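PDB 3NFT: translocator protein bipD, which is required for invasion of epithelial cells and survival within host cells, and probably regulates secretion of the effectors BipB and BipC by the type III secretion system. Local coordinates for residues 40-44 / 272-277; 50-54 / 151-155; 61-67 / 167-173; 69-73 / 159-163. Residue numbers count along the deposited sequence, not the author numbering.

Interaction 1. Residues 40-44 / 272-277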
loop_
_atom_site.group_PDB
_atom_site.type_symbol
_atom_site.label_atom_id
_atom_site.label_comp_id
_atom_site.label_asym_id
_atom_site.label_seq_id
_atom_site.Cartn_x
_atom_site.Cartn_y
_atom_site.Cartn_z
ATOM N N ARG A 40 -12.753 -15.730 -13.867
ATOM C CA ARG A 40 -11.862 -15.380 -14.954
ATOM C C ARG A 40 -11.917 -16.320 -16.132
ATOM O O ARG A 40 -11.500 -15.976 -17.228
ATOM C CB ARG A 40 -10.416 -15.278 -14.461
ATOM C CG ARG A 40 -9.867 -16.572 -13.834
ATOM C CD ARG A 40 -8.431 -16.443 -13.370
ATOM N NE ARG A 40 -7.539 -16.628 -14.488
ATOM C CZ ARG A 40 -6.357 -17.240 -14.468
ATOM N NH1 ARG A 40 -5.835 -17.759 -13.342
ATOM N NH2 ARG A 40 -5.704 -17.383 -15.604
ATOM N N ARG A 41 -12.365 -17.557 -15.898
ATOM C CA ARG A 41 -12.447 -18.526 -16.972
ATOM C C ARG A 41 -13.398 -18.068 -18.096
ATOM O O ARG A 41 -13.225 -18.441 -19.250
ATOM C CB ARG A 41 -12.894 -19.905 -16.424
ATOM C CG ARG A 41 -11.958 -20.508 -15.347
ATOM C CD ARG A 41 -12.526 -21.769 -14.650
ATOM N NE ARG A 41 -13.867 -21.483 -14.186
ATOM C CZ ARG A 41 -14.727 -22.404 -13.777
ATOM N NH1 ARG A 41 -14.360 -23.677 -13.738
ATOM N NH2 ARG A 41 -15.948 -22.046 -13.419
ATOM N N VAL A 42 -14.413 -17.277 -17.755
ATOM C CA VAL A 42 -15.381 -16.826 -18.725
ATOM C C VAL A 42 -14.763 -15.922 -19.813
ATOM O O VAL A 42 -14.793 -16.292 -20.990
ATOM C CB VAL A 42 -16.582 -16.156 -18.034
ATOM C CG1 VAL A 42 -17.536 -15.555 -19.023
ATOM C CG2 VAL A 42 -17.346 -17.179 -17.162
ATOM N N PRO A 43 -14.208 -14.744 -19.435
ATOM C CA PRO A 43 -13.569 -13.976 -20.507
ATOM C C PRO A 43 -12.387 -14.652 -21.149
ATOM O O PRO A 43 -12.204 -14.531 -22.360
ATOM C CB PRO A 43 -13.129 -12.707 -19.791
ATOM C CG PRO A 43 -12.948 -13.107 -18.381
ATOM C CD PRO A 43 -14.083 -14.067 -18.143
ATOM N N GLU A 44 -11.632 -15.447 -20.384
ATOM C CA GLU A 44 -10.480 -16.106 -20.949
ATOM C C GLU A 44 -10.888 -17.167 -22.001
ATOM O O GLU A 44 -10.284 -17.260 -23.057
ATOM C CB GLU A 44 -9.585 -16.686 -19.854
ATOM C CG GLU A 44 -8.890 -15.581 -19.096
ATOM C CD GLU A 44 -8.078 -16.038 -17.912
ATOM O OE1 GLU A 44 -7.550 -17.190 -17.929
ATOM O OE2 GLU A 44 -7.979 -15.264 -16.944
ATOM N N TYR A 272 -3.091 -11.025 -20.086
ATOM C CA TYR A 272 -4.369 -10.708 -19.468
ATOM C C TYR A 272 -4.743 -11.809 -18.446
ATOM O O TYR A 272 -5.202 -11.518 -17.355
ATOM C CB TYR A 272 -5.424 -10.588 -20.556
ATOM C CG TYR A 272 -6.829 -10.509 -20.064
ATOM C CD1 TYR A 272 -7.288 -9.409 -19.333
ATOM C CD2 TYR A 272 -7.732 -11.533 -20.325
ATOM C CE1 TYR A 272 -8.609 -9.354 -18.872
ATOM C CE2 TYR A 272 -9.045 -11.466 -19.881
ATOM C CZ TYR A 272 -9.483 -10.378 -19.165
ATOM O OH TYR A 272 -10.775 -10.325 -18.687
ATOM N N SER A 273 -4.543 -13.063 -18.821
ATOM C CA SER A 273 -4.783 -14.178 -17.903
ATOM C C SER A 273 -3.925 -14.081 -16.634
ATOM O O SER A 273 -4.395 -14.371 -15.535
ATOM C CB SER A 273 -4.546 -15.500 -18.631
ATOM O OG SER A 273 -5.443 -15.618 -19.720
ATOM N N HIS A 274 -2.667 -13.677 -16.787
ATOM C CA HIS A 274 -1.795 -13.415 -15.644
ATOM C C HIS A 274 -2.339 -12.285 -14.760
ATOM O O HIS A 274 -2.337 -12.393 -13.527
ATOM C CB HIS A 274 -0.351 -13.131 -16.079
ATOM C CG HIS A 274 0.559 -12.819 -14.938
ATOM N ND1 HIS A 274 0.980 -11.535 -14.654
ATOM C CD2 HIS A 274 1.102 -13.615 -13.987
ATOM C CE1 HIS A 274 1.769 -11.562 -13.594
ATOM N NE2 HIS A 274 1.852 -12.809 -13.167
ATOM N N GLN A 275 -2.849 -11.219 -15.370
ATOM C CA GLN A 275 -3.500 -10.162 -14.626
ATOM C C GLN A 275 -4.707 -10.683 -13.849
ATOM O O GLN A 275 -4.890 -10.316 -12.703
ATOM C CB GLN A 275 -3.905 -8.981 -15.550
ATOM C CG GLN A 275 -5.150 -8.156 -15.174
ATOM C CD GLN A 275 -5.020 -7.398 -13.881
ATOM O OE1 GLN A 275 -3.896 -7.106 -13.411
ATOM N NE2 GLN A 275 -6.169 -7.052 -13.283
ATOM N N ASN A 276 -5.515 -11.531 -14.473
ATOM C CA ASN A 276 -6.670 -12.095 -13.792
ATOM C C ASN A 276 -6.257 -12.981 -12.621
ATOM O O ASN A 276 -6.908 -12.980 -11.601
ATOM C CB ASN A 276 -7.529 -12.883 -14.765
ATOM C CG ASN A 276 -8.404 -11.985 -15.633
ATOM O OD1 ASN A 276 -8.677 -10.831 -15.275
ATOM N ND2 ASN A 276 -8.941 -12.551 -16.724
ATOM N N SER A 277 -5.176 -13.745 -12.784
ATOM C CA SER A 277 -4.590 -14.514 -11.687
ATOM C C SER A 277 -4.125 -13.592 -10.561
ATOM O O SER A 277 -4.415 -13.835 -9.389
ATOM C CB SER A 277 -3.452 -15.397 -12.207
ATOM O OG SER A 277 -2.825 -16.090 -11.144
#

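Interaction 2. Residues 50-54 / 151-155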
loop_
_atom_site.group_PDB
_atom_site.type_symbol
_atom_site.label_atom_id
_atom_site.label_comp_id
_atom_site.label_asym_id
_atom_site.label_seq_id
_atom_site.Cartn_x
_atom_site.Cartn_y
_atom_site.Cartn_z
ATOM N N ALA A 50 -12.308 -16.705 -29.712
ATOM C CA ALA A 50 -12.041 -15.704 -30.750
ATOM C C ALA A 50 -10.742 -15.999 -31.462
ATOM O O ALA A 50 -10.644 -15.923 -32.688
ATOM C CB ALA A 50 -12.018 -14.327 -30.116
ATOM N N ILE A 51 -9.729 -16.392 -30.695
ATOM C CA ILE A 51 -8.468 -16.840 -31.284
ATOM C C ILE A 51 -8.668 -18.041 -32.225
ATOM O O ILE A 51 -8.155 -18.071 -33.341
ATOM C CB ILE A 51 -7.414 -17.157 -30.218
ATOM C CG1 ILE A 51 -7.025 -15.891 -29.474
ATOM C CG2 ILE A 51 -6.206 -17.841 -30.857
ATOM C CD1 ILE A 51 -6.187 -16.097 -28.220
ATOM N N ASP A 52 -9.460 -19.012 -31.793
ATOM C CA ASP A 52 -9.758 -20.136 -32.660
ATOM C C ASP A 52 -10.513 -19.744 -33.921
ATOM O O ASP A 52 -10.253 -20.280 -34.993
ATOM C CB ASP A 52 -10.560 -21.214 -31.940
ATOM C CG ASP A 52 -9.752 -21.981 -30.883
ATOM O OD1 ASP A 52 -8.508 -21.890 -30.821
ATOM O OD2 ASP A 52 -10.396 -22.589 -30.040
ATOM N N GLU A 53 -11.424 -18.769 -33.801
ATOM C CA GLU A 53 -12.157 -18.291 -34.966
ATOM C C GLU A 53 -11.213 -17.652 -35.968
ATOM O O GLU A 53 -11.288 -17.911 -37.163
ATOM C CB GLU A 53 -13.229 -17.286 -34.566
ATOM C CG GLU A 53 -14.209 -16.984 -35.669
ATOM C CD GLU A 53 -15.099 -18.142 -36.071
ATOM O OE1 GLU A 53 -15.253 -19.079 -35.237
ATOM O OE2 GLU A 53 -15.630 -18.164 -37.201
ATOM N N PHE A 54 -10.317 -16.817 -35.455
ATOM C CA PHE A 54 -9.311 -16.158 -36.301
ATOM C C PHE A 54 -8.427 -17.185 -36.982
ATOM O O PHE A 54 -8.119 -17.113 -38.177
ATOM C CB PHE A 54 -8.499 -15.221 -35.424
ATOM C CG PHE A 54 -7.560 -14.302 -36.179
ATOM C CD1 PHE A 54 -7.963 -13.003 -36.499
ATOM C CD2 PHE A 54 -6.281 -14.709 -36.508
ATOM C CE1 PHE A 54 -7.103 -12.141 -37.143
ATOM C CE2 PHE A 54 -5.427 -13.840 -37.185
ATOM C CZ PHE A 54 -5.861 -12.540 -37.485
ATOM N N PHE A 151 -8.356 -7.134 -33.591
ATOM C CA PHE A 151 -8.288 -8.545 -33.994
ATOM C C PHE A 151 -9.527 -8.885 -34.818
ATOM O O PHE A 151 -9.420 -9.516 -35.855
ATOM C CB PHE A 151 -8.180 -9.375 -32.713
ATOM C CG PHE A 151 -7.750 -10.812 -32.883
ATOM C CD1 PHE A 151 -6.685 -11.177 -33.689
ATOM C CD2 PHE A 151 -8.377 -11.798 -32.102
ATOM C CE1 PHE A 151 -6.248 -12.500 -33.762
ATOM C CE2 PHE A 151 -7.934 -13.107 -32.151
ATOM C CZ PHE A 151 -6.884 -13.463 -32.982
ATOM N N GLN A 152 -10.691 -8.419 -34.339
ATOM C CA GLN A 152 -11.962 -8.549 -35.012
ATOM C C GLN A 152 -11.968 -7.893 -36.367
ATOM O O GLN A 152 -12.461 -8.453 -37.340
ATOM C CB GLN A 152 -13.101 -8.016 -34.130
ATOM C CG GLN A 152 -14.516 -8.193 -34.642
ATOM C CD GLN A 152 -15.548 -7.760 -33.599
ATOM O OE1 GLN A 152 -15.204 -7.164 -32.578
ATOM N NE2 GLN A 152 -16.801 -8.076 -33.823
ATOM N N SER A 153 -11.405 -6.687 -36.443
ATOM C CA SER A 153 -11.424 -5.942 -37.695
ATOM C C SER A 153 -10.525 -6.612 -38.742
ATOM O O SER A 153 -10.813 -6.572 -39.936
ATOM C CB SER A 153 -11.010 -4.479 -37.466
ATOM O OG SER A 153 -9.633 -4.360 -37.167
ATOM N N VAL A 154 -9.452 -7.273 -38.289
ATOM C CA VAL A 154 -8.579 -8.043 -39.182
ATOM C C VAL A 154 -9.325 -9.291 -39.673
ATOM O O VAL A 154 -9.341 -9.599 -40.839
ATOM C CB VAL A 154 -7.243 -8.383 -38.519
ATOM C CG1 VAL A 154 -6.394 -9.285 -39.412
ATOM C CG2 VAL A 154 -6.452 -7.110 -38.143
ATOM N N ALA A 155 -10.025 -9.966 -38.768
ATOM C CA ALA A 155 -10.877 -11.081 -39.201
ATOM C C ALA A 155 -11.935 -10.677 -40.205
ATOM O O ALA A 155 -12.217 -11.405 -41.154
ATOM C CB ALA A 155 -11.493 -11.773 -37.979
#

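Interaction 3. Residues 61-67 / 167-173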
loop_
_atom_site.group_PDB
_atom_site.type_symbol
_atom_site.label_atom_id
_atom_site.label_comp_id
_atom_site.label_asym_id
_atom_site.label_seq_id
_atom_site.Cartn_x
_atom_site.Cartn_y
_atom_site.Cartn_z
ATOM N N ASP A 61 -8.438 -21.469 -52.321
ATOM C CA ASP A 61 -7.263 -22.105 -52.838
ATOM C C ASP A 61 -7.676 -23.022 -53.977
ATOM O O ASP A 61 -8.866 -23.144 -54.292
ATOM C CB ASP A 61 -6.546 -22.865 -51.703
ATOM C CG ASP A 61 -5.028 -22.958 -51.899
ATOM O OD1 ASP A 61 -4.526 -22.751 -53.032
ATOM O OD2 ASP A 61 -4.332 -23.259 -50.899
ATOM N N ARG A 62 -6.678 -23.613 -54.622
ATOM C CA ARG A 62 -6.872 -24.630 -55.625
ATOM C C ARG A 62 -5.986 -25.786 -55.179
ATOM O O ARG A 62 -4.764 -25.664 -55.158
ATOM C CB ARG A 62 -6.446 -24.101 -56.994
ATOM C CG ARG A 62 -6.683 -25.042 -58.146
ATOM C CD ARG A 62 -8.002 -24.760 -58.803
ATOM N NE ARG A 62 -7.959 -23.630 -59.738
ATOM C CZ ARG A 62 -8.976 -23.309 -60.534
ATOM N NH1 ARG A 62 -10.095 -24.024 -60.505
ATOM N NH2 ARG A 62 -8.884 -22.285 -61.367
ATOM N N ILE A 63 -6.616 -26.903 -54.793
ATOM C CA ILE A 63 -5.907 -28.050 -54.225
ATOM C C ILE A 63 -6.017 -29.220 -55.205
ATOM O O ILE A 63 -7.122 -29.670 -55.513
ATOM C CB ILE A 63 -6.478 -28.445 -52.831
ATOM C CG1 ILE A 63 -5.725 -29.642 -52.233
ATOM C CG2 ILE A 63 -7.964 -28.762 -52.912
ATOM C CD1 ILE A 63 -4.290 -29.335 -51.822
ATOM N N ASP A 64 -4.873 -29.678 -55.715
ATOM C CA ASP A 64 -4.837 -30.685 -56.782
ATOM C C ASP A 64 -5.815 -30.347 -57.924
ATOM O O ASP A 64 -6.459 -31.234 -58.495
ATOM C CB ASP A 64 -5.110 -32.091 -56.211
ATOM C CG ASP A 64 -4.003 -32.578 -55.281
ATOM O OD1 ASP A 64 -2.862 -32.081 -55.376
ATOM O OD2 ASP A 64 -4.276 -33.475 -54.454
ATOM N N GLY A 65 -5.920 -29.055 -58.244
ATOM C CA GLY A 65 -6.747 -28.593 -59.359
ATOM C C GLY A 65 -8.188 -28.168 -59.090
ATOM O O GLY A 65 -8.806 -27.556 -59.963
ATOM N N ARG A 66 -8.745 -28.500 -57.925
ATOM C CA ARG A 66 -10.131 -28.107 -57.629
ATOM C C ARG A 66 -10.188 -26.874 -56.721
ATOM O O ARG A 66 -9.466 -26.789 -55.726
ATOM C CB ARG A 66 -10.946 -29.275 -57.050
ATOM C CG ARG A 66 -10.638 -29.663 -55.606
ATOM C CD ARG A 66 -11.207 -31.053 -55.296
ATOM N NE ARG A 66 -10.539 -32.084 -56.094
ATOM C CZ ARG A 66 -9.385 -32.666 -55.777
ATOM N NH1 ARG A 66 -8.741 -32.347 -54.660
ATOM N NH2 ARG A 66 -8.870 -33.585 -56.586
ATOM N N PHE A 67 -11.056 -25.936 -57.091
ATOM C CA PHE A 67 -11.238 -24.672 -56.356
ATOM C C PHE A 67 -11.925 -24.991 -55.042
ATOM O O PHE A 67 -12.914 -25.733 -55.014
ATOM C CB PHE A 67 -12.082 -23.671 -57.151
ATOM C CG PHE A 67 -12.229 -22.323 -56.478
ATOM C CD1 PHE A 67 -11.276 -21.339 -56.658
ATOM C CD2 PHE A 67 -13.324 -22.046 -55.671
ATOM C CE1 PHE A 67 -11.403 -20.097 -56.042
ATOM C CE2 PHE A 67 -13.457 -20.813 -55.048
ATOM C CZ PHE A 67 -12.481 -19.834 -55.237
ATOM N N ALA A 167 -11.864 -18.286 -58.977
ATOM C CA ALA A 167 -11.317 -19.177 -59.982
ATOM C C ALA A 167 -11.331 -18.509 -61.348
ATOM O O ALA A 167 -12.340 -17.913 -61.755
ATOM C CB ALA A 167 -12.161 -20.494 -60.042
ATOM N N LYS A 168 -10.218 -18.649 -62.069
ATOM C CA LYS A 168 -10.098 -18.185 -63.452
ATOM C C LYS A 168 -9.636 -19.381 -64.275
ATOM O O LYS A 168 -8.688 -20.062 -63.897
ATOM C CB LYS A 168 -9.066 -17.051 -63.543
ATOM C CG LYS A 168 -8.851 -16.465 -64.942
ATOM C CD LYS A 168 -9.970 -15.542 -65.319
ATOM C CE LYS A 168 -9.867 -15.094 -66.752
ATOM N NZ LYS A 168 -11.002 -14.197 -67.075
ATOM N N ASP A 169 -10.281 -19.642 -65.404
ATOM C CA ASP A 169 -9.840 -20.726 -66.286
ATOM C C ASP A 169 -9.941 -22.036 -65.513
ATOM O O ASP A 169 -10.677 -22.128 -64.539
ATOM C CB ASP A 169 -8.389 -20.503 -66.768
ATOM C CG ASP A 169 -8.158 -19.119 -67.326
ATOM O OD1 ASP A 169 -9.000 -18.626 -68.118
ATOM O OD2 ASP A 169 -7.121 -18.524 -66.974
ATOM N N ASP A 170 -9.183 -23.042 -65.917
ATOM C CA ASP A 170 -9.232 -24.328 -65.232
ATOM C C ASP A 170 -8.154 -24.459 -64.166
ATOM O O ASP A 170 -8.250 -25.317 -63.286
ATOM C CB ASP A 170 -9.123 -25.442 -66.269
ATOM C CG ASP A 170 -10.238 -25.366 -67.304
ATOM O OD1 ASP A 170 -11.386 -25.762 -66.975
ATOM O OD2 ASP A 170 -9.969 -24.896 -68.436
ATOM N N LYS A 171 -7.144 -23.592 -64.230
ATOM C CA LYS A 171 -5.956 -23.730 -63.395
ATOM C C LYS A 171 -5.434 -22.422 -62.788
ATOM O O LYS A 171 -4.399 -22.424 -62.116
ATOM C CB LYS A 171 -4.835 -24.432 -64.179
ATOM C CG LYS A 171 -5.024 -24.477 -65.704
ATOM C CD LYS A 171 -4.954 -23.088 -66.378
ATOM C CE LYS A 171 -5.433 -23.177 -67.826
ATOM N NZ LYS A 171 -5.444 -21.870 -68.552
ATOM N N ASN A 172 -6.143 -21.316 -63.003
ATOM C CA ASN A 172 -5.674 -20.017 -62.525
ATOM C C ASN A 172 -6.601 -19.429 -61.473
ATOM O O ASN A 172 -7.708 -19.929 -61.248
ATOM C CB ASN A 172 -5.509 -19.042 -63.694
ATOM C CG ASN A 172 -4.467 -19.505 -64.727
ATOM O OD1 ASN A 172 -4.719 -19.455 -65.932
ATOM N ND2 ASN A 172 -3.309 -19.930 -64.266
ATOM N N MET A 173 -6.103 -18.420 -60.768
ATOM C CA MET A 173 -6.836 -17.655 -59.769
ATOM C C MET A 173 -6.825 -16.198 -60.208
ATOM O O MET A 173 -5.830 -15.709 -60.747
ATOM C CB MET A 173 -6.165 -17.749 -58.405
ATOM C CG MET A 173 -6.038 -19.147 -57.859
ATOM S SD MET A 173 -7.637 -19.844 -57.407
ATOM C CE MET A 173 -7.947 -19.194 -55.788
HETATM O O HOH W 1 -12.222 -23.525 -62.277
#

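Interaction 4. Residues 69-73 / 159-163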
loop_
_atom_site.group_PDB
_atom_site.type_symbol
_atom_site.label_atom_id
_atom_site.label_comp_id
_atom_site.label_asym_id
_atom_site.label_seq_id
_atom_site.Cartn_x
_atom_site.Cartn_y
_atom_site.Cartn_z
ATOM N N ASP A 69 -13.483 -23.146 -51.684
ATOM C CA ASP A 69 -13.883 -21.868 -51.111
ATOM C C ASP A 69 -13.106 -21.658 -49.817
ATOM O O ASP A 69 -12.724 -22.606 -49.125
ATOM C CB ASP A 69 -15.398 -21.817 -50.843
ATOM C CG ASP A 69 -16.216 -21.572 -52.112
ATOM O OD1 ASP A 69 -16.165 -20.464 -52.703
ATOM O OD2 ASP A 69 -16.967 -22.483 -52.495
ATOM N N GLY A 70 -12.848 -20.405 -49.493
ATOM C CA GLY A 70 -12.209 -20.092 -48.230
ATOM C C GLY A 70 -13.180 -20.289 -47.070
ATOM O O GLY A 70 -14.319 -20.720 -47.274
ATOM N N ARG A 71 -12.733 -19.973 -45.871
ATOM C CA ARG A 71 -13.589 -19.935 -44.697
ATOM C C ARG A 71 -13.507 -18.538 -44.106
ATOM O O ARG A 71 -12.409 -18.035 -43.883
ATOM C CB ARG A 71 -13.162 -20.957 -43.643
ATOM C CG ARG A 71 -14.080 -20.936 -42.433
ATOM C CD ARG A 71 -13.707 -21.936 -41.355
ATOM N NE ARG A 71 -14.839 -22.183 -40.465
ATOM C CZ ARG A 71 -15.240 -21.412 -39.461
ATOM N NH1 ARG A 71 -14.632 -20.268 -39.172
ATOM N NH2 ARG A 71 -16.294 -21.791 -38.737
ATOM N N ARG A 72 -14.663 -17.912 -43.925
ATOM C CA ARG A 72 -14.787 -16.585 -43.322
ATOM C C ARG A 72 -15.072 -16.710 -41.828
ATOM O O ARG A 72 -15.482 -17.773 -41.347
ATOM C CB ARG A 72 -15.870 -15.800 -44.043
ATOM C CG ARG A 72 -15.451 -15.514 -45.508
ATOM C CD ARG A 72 -16.566 -15.118 -46.354
ATOM N NE ARG A 72 -16.335 -15.299 -47.801
ATOM C CZ ARG A 72 -16.411 -14.369 -48.741
ATOM N NH1 ARG A 72 -16.720 -13.102 -48.453
ATOM N NH2 ARG A 72 -16.191 -14.721 -50.005
ATOM N N ALA A 73 -14.891 -15.605 -41.106
ATOM C CA ALA A 73 -15.011 -15.560 -39.676
ATOM C C ALA A 73 -16.409 -15.164 -39.217
ATOM O O ALA A 73 -16.976 -14.187 -39.705
ATOM C CB ALA A 73 -13.961 -14.541 -39.097
ATOM N N SER A 159 -12.141 -11.771 -44.184
ATOM C CA SER A 159 -13.354 -12.428 -44.662
ATOM C C SER A 159 -13.861 -11.695 -45.923
ATOM O O SER A 159 -14.098 -12.311 -46.953
ATOM C CB SER A 159 -14.410 -12.419 -43.576
ATOM O OG SER A 159 -13.977 -13.124 -42.430
ATOM N N LYS A 160 -14.025 -10.378 -45.827
ATOM C CA LYS A 160 -14.511 -9.560 -46.932
ATOM C C LYS A 160 -13.653 -9.680 -48.178
ATOM O O LYS A 160 -14.174 -9.724 -49.298
ATOM C CB LYS A 160 -14.577 -8.091 -46.512
ATOM C CG LYS A 160 -15.685 -7.759 -45.577
ATOM C CD LYS A 160 -15.683 -6.276 -45.218
ATOM C CE LYS A 160 -17.046 -5.795 -44.795
ATOM N NZ LYS A 160 -17.574 -6.518 -43.608
ATOM N N LEU A 161 -12.335 -9.781 -47.998
ATOM C CA LEU A 161 -11.429 -9.770 -49.146
ATOM C C LEU A 161 -11.571 -10.989 -50.019
ATOM O O LEU A 161 -11.219 -10.978 -51.176
ATOM C CB LEU A 161 -9.974 -9.562 -48.722
ATOM C CG LEU A 161 -9.238 -10.665 -47.952
ATOM C CD1 LEU A 161 -8.744 -11.738 -48.919
ATOM C CD2 LEU A 161 -8.039 -10.075 -47.156
ATOM N N GLN A 162 -12.154 -12.057 -49.455
ATOM C CA GLN A 162 -12.340 -13.304 -50.191
ATOM C C GLN A 162 -13.307 -13.130 -51.367
ATOM O O GLN A 162 -13.291 -13.934 -52.298
ATOM C CB GLN A 162 -12.804 -14.410 -49.232
ATOM C CG GLN A 162 -11.755 -14.698 -48.199
ATOM C CD GLN A 162 -12.132 -15.864 -47.295
ATOM O OE1 GLN A 162 -12.792 -16.805 -47.732
ATOM N NE2 GLN A 162 -11.729 -15.783 -46.037
ATOM N N ASP A 163 -14.125 -12.081 -51.323
ATOM C CA ASP A 163 -15.026 -11.805 -52.438
ATOM C C ASP A 163 -14.243 -11.419 -53.684
ATOM O O ASP A 163 -14.785 -11.422 -54.800
ATOM C CB ASP A 163 -15.961 -10.649 -52.126
ATOM C CG ASP A 163 -17.087 -10.998 -51.179
ATOM O OD1 ASP A 163 -17.810 -10.071 -50.772
ATOM O OD2 ASP A 163 -17.288 -12.174 -50.870
HETATM O O HOH W 2 -13.811 -17.971 -50.099
#

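Interaction 1. Residues 40-44 / 272-277
Here the start of helix 41-56, probably part of the N-terminal domain, which acts as an intramolecular chaperone, packs on helix 244-295, one arm of the predicted coiled coil. Walking along 272-277, Tyr272 comes first: its OH lies 3.5 Å from Pro43 CB, which sits at the ring edge, and its CE2 is 4.2 Å from Glu44 CG. Ser273 follows, with its carbonyl beneath the Arg40 guanidinium; Ser273 O to Arg40 NH2 is 3.3 Å, but the angle is too poor for a hydrogen bond, and Ser273 OG is bonded to Val269 O of its own helix. Asn276 makes the directional link, ND2 donating to Glu44 OE2 at 2.9 Å and 163°, while its OD1 accepts a weak bond from Gln92 of helix 76-103. Ser277 closes the walk, CB 3.5 Å from Arg40 NH1. The guanidinium lies with one face over this helix, and Glu44 grips it in a two-pronged salt bridge, Arg40 NE to Glu44 OE2 2.8 Å and Arg40 NH2 to Glu44 OE1 3.0 Å.

Interaction 2. Residues 50-54 / 151-155
Two phenylalanines fill the gap between helix 41-56 and helix 121-160, whose local axes come no closer than 10.7 Å and run in the same general direction, 26° apart. Phe54 projects from the first helix toward the second. Phe151 leaves its own backbone sideways, yet its ring reaches across to helix 41-56, so each helix contributes one large bump. The rings meet as an offset stack, with centroids 4.2 Å apart, planes at 21° and a closest pair of Phe54 CD1 and Phe151 CE1 at 3.3 Å. Each ring then finds a hollow on the opposing helix. Phe151 CE2 settles against the backbone between Ala50 and Ile51, 3.9 Å from both Ala50 O and Ile51 CA, with Ile51 CG1 at 4.0 Å. Phe54 drops into a shallow recess lined by Val154 and Ala155: Phe54 CE1 is 3.7 Å from Val154 CG1, which meets the ring edge, and Phe54 CD1 is 4.0 Å from Ala155 CB. The backbones are nearest at the small Ala155, its CA 6.1 Å from that of Phe54. Around the pair, Phe78 of helix 76-103 and Val265 of helix 244-295 both meet Phe151, completing a helical-bundle interior. All six touching residues are buried, the side-chain contacts are apolar and the two segments share no hydrogen bond, which implies that shape complementarity and exclusion of water join them.

Interaction 3. Residues 61-67 / 167-173
Two beta hairpins meet at one end of the elongated molecule, and the contact is a backbone pocket in the second hairpin that receives an arginine from the first. Arg62 NH2 donates to Asn172 O (2.6 Å, 133°); Lys168 O lies near the guanidinium plane, 3.4 Å from Arg62 NH2. Over one guanidinium face lie Lys171 N, 3.6 Å from Arg62 NH2, and Asp170 O, 3.5 Å from Arg62 CZ. A water accepts from Arg62 NH1 at 2.8 Å and donates to Asp169 O at 3.1 Å, whereas Arg62 NE has no modelled partner. The pocket comes from the hairpin connection: Lys168 N bonds to Asn172 O (2.9 Å) and Asn172 N to Lys168 O (3.0 Å), so the carbonyls of Lys168 and Asn172 and of the loop residues Asp169 and Asp170 gather round the guanidinium. The donor hairpin turns through a type I' beta turn, Ile63 to Arg66, where the backbone angles of Gly65 call for glycine. Beside the pocket is an apolar patch, with Phe67 CD1 3.6 Å from Ala167 CB and Phe67 CE1 3.6 Å from Met173 CE. Met173 SD lies 5.1 Å from the Phe67 ring centroid, 82° off the normal, an edge-on Met-aromatic contact.

Interaction 4. Residues 69-73 / 159-163
This is a polar loop-on-helix contact: the extended connection 69-73, between strand 66-68 and helix 76-103, lies along the C-terminal end of helix 121-160 and the 3-10 turn that follows. Two direct hydrogen bonds and one water bridge support that reading. Ala73 N donates to Ser159 OG at 3.0 Å and 173°; the same hydroxyl is also bonded to Ala155 O. Gln162 NE2 donates to Arg71 O at 3.2 Å and 177°, with Met158 O as its other partner. A water accepts from Gly70 N at 2.7 Å and donates to Gln162 OE1 at 2.8 Å; Gly70 CA is 3.4 Å from Gln162 OE1, where a beta carbon would clash. Farther out, Arg72 NH1 and NH2 both reach Asp163 OD2, at 2.7 and 2.9 Å, in a salt bridge that lays the guanidinium over Gln162 CB, 3.5 Å from Arg72 NH2. The linker leaving hairpin 61-68 is thus docked on the end of a long bundle helix within the predicted coiled coil.

In the fold
Chemistry varies with burial. Interaction 2 is the buried one, built from aromatic and aliphatic packing; interactions 1 and 4 are partly buried and mix packing with charged pairs and side-chain hydrogen bonds, the salt bridge crossing the segments only in interaction 4; interaction 3, about 36 Å from the chain centre to its own, is a surface contact in which an arginine meets backbone carbonyls beside a small apolar patch. Interactions 1 and 2 hold different ends of helix 41-56, against helices 244-295 and 121-160 respectively. Interactions 2 and 4 share helix 121-160 and touch: Glu53 OE2 and Arg71 NH1 form a 3.1 Å salt bridge. The segments of interactions 3 and 4 adjoin in sequence without touching otherwise.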